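Local coordinates for heat-shock protein cognate (HSC) co-chaperone sgt12 (Aspergillus fumigatus, PDB 3SZ7) that acts as an HSC co-chaperone that steers tail-anchored proteins bound for the endoplasmic reticulum into the GET pathway, its TPR domain docking heat-shock chaperones, at residues S49-A54 and A65-L70; K77-W82 and D115-G120; T35-I40 and P45-N50. One frame throughout, in Å; residues are numbered along the deposited sequence.

Interaction 1. Residues S49-A54 and A65-L70; sequences SNRAAA and AEDAEL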
loop_
_atom_site.group_PDB
_atom_site.type_symbol
_atom_site.label_atom_id
_atom_site.label_comp_id
_atom_site.label_asym_id
_atom_site.label_seq_id
_atom_site.Cartn_x
_atom_site.Cartn_y
_atom_site.Cartn_z
ATOM N N SER A 49 2.604 -9.947 -2.852
ATOM C CA SER A 49 1.595 -8.905 -2.713
ATOM C C SER A 49 0.482 -9.353 -1.779
ATOM O O SER A 49 -0.096 -8.538 -1.064
ATOM C CB SER A 49 1.044 -8.486 -4.071
ATOM O OG SER A 49 2.093 -7.979 -4.882
ATOM N N ASN A 50 0.200 -10.652 -1.773
ATOM C CA ASN A 50 -0.727 -11.205 -0.793
ATOM C C ASN A 50 -0.198 -11.111 0.637
ATOM O O ASN A 50 -0.928 -10.720 1.540
ATOM C CB ASN A 50 -1.116 -12.645 -1.144
ATOM C CG ASN A 50 -2.146 -12.717 -2.257
ATOM O OD1 ASN A 50 -2.576 -11.693 -2.791
ATOM N ND2 ASN A 50 -2.539 -13.931 -2.621
ATOM N N ARG A 51 1.069 -11.454 0.848
ATOM C CA ARG A 51 1.640 -11.340 2.185
ATOM C C ARG A 51 1.684 -9.879 2.631
ATOM O O ARG A 51 1.526 -9.576 3.815
ATOM C CB ARG A 51 3.031 -11.981 2.277
ATOM C CG ARG A 51 3.483 -12.189 3.719
ATOM C CD ARG A 51 4.753 -13.020 3.833
ATOM N NE ARG A 51 5.895 -12.352 3.219
ATOM C CZ ARG A 51 7.128 -12.846 3.208
ATOM N NH1 ARG A 51 7.384 -14.016 3.788
ATOM N NH2 ARG A 51 8.107 -12.168 2.620
ATOM N N ALA A 52 1.901 -8.978 1.679
ATOM C CA ALA A 52 1.861 -7.543 1.969
ATOM C C ALA A 52 0.494 -7.132 2.501
ATOM O O ALA A 52 0.398 -6.323 3.419
ATOM C CB ALA A 52 2.221 -6.725 0.731
ATOM N N ALA A 53 -0.566 -7.693 1.928
ATOM C CA ALA A 53 -1.918 -7.361 2.368
ATOM C C ALA A 53 -2.126 -7.811 3.807
ATOM O O ALA A 53 -2.783 -7.121 4.599
ATOM C CB ALA A 53 -2.956 -8.004 1.456
ATOM N N ALA A 54 -1.567 -8.973 4.139
ATOM C CA ALA A 54 -1.693 -9.530 5.481
ATOM C C ALA A 54 -0.901 -8.704 6.490
ATOM O O ALA A 54 -1.358 -8.467 7.614
ATOM C CB ALA A 54 -1.234 -10.990 5.496
ATOM N N ALA A 65 5.405 -2.845 3.157
ATOM C CA ALA A 65 6.117 -2.079 2.144
ATOM C C ALA A 65 7.270 -2.874 1.531
ATOM O O ALA A 65 7.485 -2.836 0.321
ATOM C CB ALA A 65 6.621 -0.760 2.719
ATOM N N GLU A 66 8.009 -3.603 2.358
ATOM C CA GLU A 66 9.121 -4.388 1.831
ATOM C C GLU A 66 8.643 -5.503 0.893
ATOM O O GLU A 66 9.222 -5.716 -0.166
ATOM C CB GLU A 66 10.003 -4.922 2.962
ATOM C CG GLU A 66 10.745 -3.810 3.697
ATOM C CD GLU A 66 11.792 -4.325 4.666
ATOM O OE1 GLU A 66 11.729 -5.515 5.044
ATOM O OE2 GLU A 66 12.681 -3.535 5.047
ATOM N N ASP A 67 7.572 -6.197 1.268
ATOM C CA ASP A 67 6.999 -7.210 0.383
ATOM C C ASP A 67 6.527 -6.592 -0.928
ATOM O O ASP A 67 6.840 -7.092 -2.012
ATOM C CB ASP A 67 5.822 -7.924 1.046
ATOM C CG ASP A 67 6.254 -9.111 1.875
ATOM O OD1 ASP A 67 7.471 -9.411 1.908
ATOM O OD2 ASP A 67 5.371 -9.750 2.488
ATOM N N ALA A 68 5.744 -5.519 -0.827
ATOM C CA ALA A 68 5.209 -4.876 -2.017
ATOM C C ALA A 68 6.330 -4.329 -2.900
ATOM O O ALA A 68 6.294 -4.477 -4.119
ATOM C CB ALA A 68 4.205 -3.774 -1.638
ATOM N N GLU A 69 7.342 -3.723 -2.289
ATOM C CA GLU A 69 8.467 -3.205 -3.064
ATOM C C GLU A 69 9.159 -4.316 -3.835
ATOM O O GLU A 69 9.432 -4.178 -5.025
ATOM C CB GLU A 69 9.487 -2.524 -2.165
ATOM C CG GLU A 69 9.059 -1.155 -1.690
ATOM C CD GLU A 69 10.110 -0.510 -0.823
ATOM O OE1 GLU A 69 10.805 -1.253 -0.100
ATOM O OE2 GLU A 69 10.248 0.730 -0.870
ATOM N N LEU A 70 9.454 -5.412 -3.151
ATOM C CA LEU A 70 10.124 -6.528 -3.804
ATOM C C LEU A 70 9.297 -7.033 -4.985
ATOM O O LEU A 70 9.842 -7.343 -6.043
ATOM C CB LEU A 70 10.404 -7.658 -2.813
ATOM C CG LEU A 70 11.193 -8.815 -3.441
ATOM C CD1 LEU A 70 12.498 -8.295 -4.027
ATOM C CD2 LEU A 70 11.447 -9.908 -2.411
#

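Interaction 2. Residues K77-W82 and D115-G120; sequences KYSKAW and DAMKRG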
loop_
_atom_site.group_PDB
_atom_site.type_symbol
_atom_site.label_atom_id
_atom_site.label_comp_id
_atom_site.label_asym_id
_atom_site.label_seq_id
_atom_site.Cartn_x
_atom_site.Cartn_y
_atom_site.Cartn_z
ATOM N N LYS A 77 5.363 -4.448 -13.794
ATOM C CA LYS A 77 4.134 -4.366 -14.585
ATOM C C LYS A 77 2.923 -4.927 -13.839
ATOM O O LYS A 77 1.824 -4.993 -14.385
ATOM C CB LYS A 77 4.306 -5.129 -15.897
ATOM C CG LYS A 77 5.476 -4.666 -16.744
ATOM C CD LYS A 77 5.101 -3.495 -17.635
ATOM C CE LYS A 77 6.047 -3.407 -18.826
ATOM N NZ LYS A 77 5.725 -2.263 -19.725
ATOM N N TYR A 78 3.127 -5.342 -12.593
ATOM C CA TYR A 78 2.051 -5.942 -11.806
ATOM C C TYR A 78 1.371 -4.870 -10.971
ATOM O O TYR A 78 1.866 -4.498 -9.911
ATOM C CB TYR A 78 2.603 -7.062 -10.924
ATOM C CG TYR A 78 1.586 -7.780 -10.077
ATOM C CD1 TYR A 78 0.320 -8.080 -10.568
ATOM C CD2 TYR A 78 1.911 -8.199 -8.800
ATOM C CE1 TYR A 78 -0.598 -8.751 -9.787
ATOM C CE2 TYR A 78 1.002 -8.873 -8.020
ATOM C CZ TYR A 78 -0.247 -9.149 -8.514
ATOM O OH TYR A 78 -1.130 -9.825 -7.706
ATOM N N SER A 79 0.232 -4.378 -11.456
ATOM C CA SER A 79 -0.401 -3.208 -10.856
ATOM C C SER A 79 -0.787 -3.405 -9.394
ATOM O O SER A 79 -0.700 -2.463 -8.608
ATOM C CB SER A 79 -1.614 -2.747 -11.679
ATOM O OG SER A 79 -2.723 -3.612 -11.493
ATOM N N LYS A 80 -1.211 -4.614 -9.020
ATOM C CA LYS A 80 -1.635 -4.855 -7.640
ATOM C C LYS A 80 -0.513 -4.584 -6.634
ATOM O O LYS A 80 -0.761 -4.058 -5.548
ATOM C CB LYS A 80 -2.197 -6.272 -7.453
ATOM C CG LYS A 80 -3.000 -6.451 -6.165
ATOM C CD LYS A 80 -3.578 -7.861 -6.027
ATOM C CE LYS A 80 -4.667 -8.137 -7.053
ATOM N NZ LYS A 80 -5.955 -7.455 -6.741
ATOM N N ALA A 81 0.716 -4.929 -6.998
ATOM C CA ALA A 81 1.855 -4.707 -6.114
ATOM C C ALA A 81 2.050 -3.219 -5.836
ATOM O O ALA A 81 2.369 -2.830 -4.714
ATOM C CB ALA A 81 3.123 -5.316 -6.703
ATOM N N TRP A 82 1.846 -2.390 -6.855
ATOM C CA TRP A 82 1.993 -0.944 -6.698
ATOM C C TRP A 82 0.899 -0.387 -5.796
ATOM O O TRP A 82 1.136 0.539 -5.016
ATOM C CB TRP A 82 1.949 -0.233 -8.051
ATOM C CG TRP A 82 3.162 -0.445 -8.894
ATOM C CD1 TRP A 82 3.245 -1.181 -10.042
ATOM C CD2 TRP A 82 4.472 0.087 -8.661
ATOM N NE1 TRP A 82 4.528 -1.135 -10.540
ATOM C CE2 TRP A 82 5.298 -0.370 -9.710
ATOM C CE3 TRP A 82 5.027 0.899 -7.667
ATOM C CZ2 TRP A 82 6.654 -0.036 -9.790
ATOM C CZ3 TRP A 82 6.374 1.230 -7.753
ATOM C CH2 TRP A 82 7.168 0.763 -8.808
ATOM N N ASP A 115 -10.221 1.237 -9.038
ATOM C CA ASP A 115 -10.895 2.190 -8.166
ATOM C C ASP A 115 -10.012 2.533 -6.970
ATOM O O ASP A 115 -9.911 3.697 -6.573
ATOM C CB ASP A 115 -12.239 1.642 -7.687
ATOM C CG ASP A 115 -13.299 1.670 -8.773
ATOM O OD1 ASP A 115 -13.198 2.522 -9.681
ATOM O OD2 ASP A 115 -14.238 0.845 -8.716
ATOM N N ALA A 116 -9.372 1.515 -6.402
ATOM C CA ALA A 116 -8.514 1.695 -5.236
ATOM C C ALA A 116 -7.321 2.589 -5.545
ATOM O O ALA A 116 -6.926 3.409 -4.721
ATOM C CB ALA A 116 -8.030 0.350 -4.716
ATOM N N MET A 117 -6.739 2.417 -6.727
ATOM C CA MET A 117 -5.576 3.214 -7.103
ATOM C C MET A 117 -5.962 4.661 -7.335
ATOM O O MET A 117 -5.257 5.577 -6.912
ATOM C CB MET A 117 -4.925 2.656 -8.367
ATOM C CG MET A 117 -4.378 1.258 -8.211
ATOM S SD MET A 117 -3.864 0.642 -9.822
ATOM C CE MET A 117 -3.740 -1.116 -9.469
ATOM N N LYS A 118 -7.079 4.867 -8.022
ATOM C CA LYS A 118 -7.522 6.224 -8.335
ATOM C C LYS A 118 -7.861 6.993 -7.068
ATOM O O LYS A 118 -7.421 8.132 -6.887
ATOM C CB LYS A 118 -8.713 6.217 -9.299
ATOM C CG LYS A 118 -8.328 5.869 -10.739
ATOM C CD LYS A 118 -9.452 6.182 -11.717
ATOM C CE LYS A 118 -10.729 5.471 -11.327
ATOM N NZ LYS A 118 -10.512 4.013 -11.140
ATOM N N ARG A 119 -8.636 6.363 -6.188
ATOM C CA ARG A 119 -8.989 6.976 -4.913
ATOM C C ARG A 119 -7.760 7.142 -4.031
ATOM O O ARG A 119 -7.614 8.150 -3.345
ATOM C CB ARG A 119 -10.053 6.146 -4.193
ATOM C CG ARG A 119 -11.375 6.092 -4.942
ATOM C CD ARG A 119 -11.952 7.488 -5.111
ATOM N NE ARG A 119 -12.508 7.984 -3.857
ATOM C CZ ARG A 119 -13.804 7.973 -3.566
ATOM N NH1 ARG A 119 -14.680 7.509 -4.448
ATOM N NH2 ARG A 119 -14.226 8.435 -2.399
ATOM N N GLY A 120 -6.867 6.156 -4.069
ATOM C CA GLY A 120 -5.617 6.238 -3.334
ATOM C C GLY A 120 -4.790 7.438 -3.760
ATOM O O GLY A 120 -4.266 8.179 -2.920
#

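Interaction 3. Residues T35-I40 and P45-N50; sequences TQALSI and PIYLSN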
loop_
_atom_site.group_PDB
_atom_site.type_symbol
_atom_site.label_atom_id
_atom_site.label_comp_id
_atom_site.label_asym_id
_atom_site.label_seq_id
_atom_site.Cartn_x
_atom_site.Cartn_y
_atom_site.Cartn_z
ATOM N N THR A 35 4.161 -17.230 3.432
ATOM C CA THR A 35 5.593 -17.448 3.607
ATOM C C THR A 35 5.984 -18.861 3.175
ATOM O O THR A 35 7.039 -19.065 2.571
ATOM C CB THR A 35 6.016 -17.213 5.070
ATOM O OG1 THR A 35 5.771 -15.844 5.426
ATOM C CG2 THR A 35 7.494 -17.534 5.270
ATOM N N GLN A 36 5.135 -19.835 3.487
ATOM C CA GLN A 36 5.363 -21.204 3.026
ATOM C C GLN A 36 5.305 -21.291 1.505
ATOM O O GLN A 36 6.099 -21.999 0.890
ATOM C CB GLN A 36 4.345 -22.168 3.637
ATOM C CG GLN A 36 4.482 -22.351 5.134
ATOM C CD GLN A 36 3.461 -23.324 5.679
ATOM O OE1 GLN A 36 2.806 -23.056 6.685
ATOM N NE2 GLN A 36 3.314 -24.460 5.009
ATOM N N ALA A 37 4.363 -20.573 0.901
ATOM C CA ALA A 37 4.256 -20.541 -0.554
ATOM C C ALA A 37 5.516 -19.924 -1.153
ATOM O O ALA A 37 6.021 -20.380 -2.181
ATOM C CB ALA A 37 3.023 -19.767 -0.985
ATOM N N LEU A 38 6.021 -18.884 -0.496
ATOM C CA LEU A 38 7.230 -18.198 -0.941
ATOM C C LEU A 38 8.503 -19.027 -0.754
ATOM O O LEU A 38 9.514 -18.779 -1.409
ATOM C CB LEU A 38 7.361 -16.842 -0.246
ATOM C CG LEU A 38 6.397 -15.785 -0.781
ATOM C CD1 LEU A 38 6.239 -14.629 0.200
ATOM C CD2 LEU A 38 6.876 -15.284 -2.137
ATOM N N SER A 39 8.460 -20.009 0.139
ATOM C CA SER A 39 9.619 -20.872 0.336
ATOM C C SER A 39 9.758 -21.834 -0.839
ATOM O O SER A 39 10.843 -22.345 -1.112
ATOM C CB SER A 39 9.522 -21.640 1.656
ATOM O OG SER A 39 8.487 -22.606 1.615
ATOM N N ILE A 40 8.648 -22.072 -1.530
ATOM C CA ILE A 40 8.641 -22.903 -2.729
ATOM C C ILE A 40 8.971 -22.070 -3.962
ATOM O O ILE A 40 9.771 -22.483 -4.808
ATOM C CB ILE A 40 7.266 -23.558 -2.931
ATOM C CG1 ILE A 40 6.989 -24.554 -1.805
ATOM C CG2 ILE A 40 7.186 -24.231 -4.293
ATOM C CD1 ILE A 40 5.569 -25.081 -1.794
ATOM N N PRO A 45 5.674 -12.462 -7.171
ATOM C CA PRO A 45 4.976 -11.187 -6.946
ATOM C C PRO A 45 3.540 -11.354 -6.453
ATOM O O PRO A 45 3.068 -10.509 -5.698
ATOM C CB PRO A 45 4.999 -10.520 -8.322
ATOM C CG PRO A 45 5.194 -11.644 -9.292
ATOM C CD PRO A 45 6.052 -12.644 -8.583
ATOM N N ILE A 46 2.857 -12.416 -6.865
ATOM C CA ILE A 46 1.504 -12.653 -6.373
ATOM C C ILE A 46 1.531 -13.008 -4.896
ATOM O O ILE A 46 0.792 -12.431 -4.102
ATOM C CB ILE A 46 0.777 -13.759 -7.163
ATOM C CG1 ILE A 46 0.550 -13.304 -8.605
ATOM C CG2 ILE A 46 -0.551 -14.084 -6.504
ATOM C CD1 ILE A 46 -0.137 -14.342 -9.467
ATOM N N TYR A 47 2.396 -13.952 -4.528
ATOM C CA TYR A 47 2.521 -14.360 -3.133
ATOM C C TYR A 47 3.036 -13.208 -2.277
ATOM O O TYR A 47 2.592 -13.021 -1.143
ATOM C CB TYR A 47 3.455 -15.562 -2.989
ATOM C CG TYR A 47 3.067 -16.776 -3.800
ATOM C CD1 TYR A 47 1.783 -16.919 -4.314
ATOM C CD2 TYR A 47 3.989 -17.784 -4.047
ATOM C CE1 TYR A 47 1.432 -18.040 -5.059
ATOM C CE2 TYR A 47 3.649 -18.899 -4.779
ATOM C CZ TYR A 47 2.374 -19.022 -5.285
ATOM O OH TYR A 47 2.047 -20.139 -6.019
ATOM N N LEU A 48 3.976 -12.437 -2.818
ATOM C CA LEU A 48 4.492 -11.270 -2.101
ATOM C C LEU A 48 3.413 -10.233 -1.838
ATOM O O LEU A 48 3.319 -9.687 -0.735
ATOM C CB LEU A 48 5.648 -10.619 -2.861
ATOM C CG LEU A 48 6.999 -11.331 -2.779
ATOM C CD1 LEU A 48 7.981 -10.680 -3.732
ATOM C CD2 LEU A 48 7.513 -11.287 -1.349
ATOM N N SER A 49 2.604 -9.947 -2.852
ATOM C CA SER A 49 1.595 -8.905 -2.713
ATOM C C SER A 49 0.482 -9.353 -1.779
ATOM O O SER A 49 -0.096 -8.538 -1.064
ATOM C CB SER A 49 1.044 -8.486 -4.071
ATOM O OG SER A 49 2.093 -7.979 -4.882
ATOM N N ASN A 50 0.200 -10.652 -1.773
ATOM C CA ASN A 50 -0.727 -11.205 -0.793
ATOM C C ASN A 50 -0.198 -11.111 0.637
ATOM O O ASN A 50 -0.928 -10.720 1.540
ATOM C CB ASN A 50 -1.116 -12.645 -1.144
ATOM C CG ASN A 50 -2.146 -12.717 -2.257
ATOM O OD1 ASN A 50 -2.576 -11.693 -2.791
ATOM N ND2 ASN A 50 -2.539 -13.931 -2.621
#

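Interaction 1. Residues S49-A54 and A65-L70
Arg51 and Asp67 form the charged part of this contact, a salt bridge in which the guanidinium lies side-on to the carboxylate. Arg51 NE donates to Asp67 OD2 at 2.8 Å, and a second, similarly straight bond runs from Arg51 NH2 to Asp67 OD1 at 2.9 Å. Each oxygen is met on its syn side, and the two planar groups are only 9° apart, evidence that both bonds act together to fix the rotation of each. A bend at chi3 (64°) turns the guanidinium toward the aspartate. Arg51 NH1 is spent differently, on a hydrogen bond to Thr35 OG1 of helix 27-40, so that a single side chain links three helices.

The apolar part is small. Ala52 CB points at the partner helix and lies 3.8 Å from Asp67 CB, while its approach to Ala68 CB is 4.3 Å. The small alanine side chains are consistent with the close approach of the axes, 7.9 Å, with Ala52 and Asp67 nearest in the backbone. The axes run at 161° to each other. Close antiparallel packing of successive helices 45-57 and 61-74, inside what is predicted to be the second repeat, is the helix-turn-helix of a tetratricopeptide repeat.

Interaction 2. Residues K77-W82 and D115-G120
Lys118 NZ, one residue beyond the Met117 that reaches Ser79, lies among three oxygens near the start of helix 115-133: it donates to Gly113 O, more weakly to Ser114 O, and makes a long, weak salt bridge of 3.4 Å to Asp115 OD1. The setting is a TPR superhelix, in which helix 115-133 packs beside the start of helix 79-91, in the manner of the extra helix that commonly covers the last repeat of such domains. Ser114 OG also accepts from Met117 N, which steadies the backbone from which the methionine projects.

Contact between the two helices is made by one side chain, Met117. It places CG anti to its carbonyl carbon (chi1 -63°) and is extended from there, so its terminal methyl is carried to Ser79. The same side chain also touches Ile106 and Glu109 of helix 95-109, and Glu109 touches Ser79 too, making a three-helix junction. Only 96 Å² is buried between the two segments, in keeping with so narrow a bridge. Met117 CE makes plain van der Waals contacts with Ser79 OG and the backbone Ser79 O, both at 3.4 Å, and the tight carbon pair is Met117 CE with Ser79 CB, 3.5 Å apart.

Interaction 3. Residues T35-I40 and P45-N50
Tyr47 and Leu38 each hold CG anti to their own carbonyl carbon, beside the backbone N, and with chi1 of -57° the tyrosine extends its ring toward helix 27-40 while the leucine swings its branches toward helix 45-57. The two side chains consequently slide past each other in opposite directions, and Leu38 CD2 comes to 3.5 Å from Tyr47 CB.

The ring itself is met over one face by Ala37, offset toward the CD2-CE2 rim. Its methyl CB lies 4.0 Å from the centroid of the Tyr47 ring and 21° off the ring normal, which identifies a CH-pi contact; the nearest ring atom is Tyr47 CD2, 3.8 Å from Ala37 CB. The phenol end leaves this contact altogether, since Tyr47 OH is hydrogen-bonded to Asp12 OD1 and Ser11 OG at the start of helix 9-23. The ring thus spans from an apolar neighbour to the polar side chains of Ser11 and Asp12 on a third helix.

Leu38 also reaches the next residue along, meeting Leu48 with both branches: Leu38 CD1 is the nearer, 3.9 Å from Leu48 CD2, and Leu38 CD2 lies 4.0 Å from Leu48 CG. The two leucines cross at about a right angle. Within helix 45-57, Pro45 O accepts from both Ser49 N and Ser49 OG.

The segment axes pass 9.4 Å apart at 158°, close to antiparallel. By the predicted repeat limits, this joins the second helix of the first repeat to the first helix of the next, the inter-repeat packing through which a TPR array is built.

Along the chain the order is interaction 3, interaction 1, interaction 2. The first two share helix 45-57, with Ser49 and Asn50 common to both, and their centres are about 9 Å apart; one face of that helix meets helix 27-40 and another meets helix 61-74. Interaction 2 lies about 13 Å from the centre of interaction 1 and 19 Å from that of interaction 3, yet Ser49 touches both Ala81 and Tyr78, so all three are in physical continuity. Together they trace packing between repeats, within a repeat, and against helix 115-133. Such continuous packing shapes the TPR domain, the part of the protein that binds HSC family members.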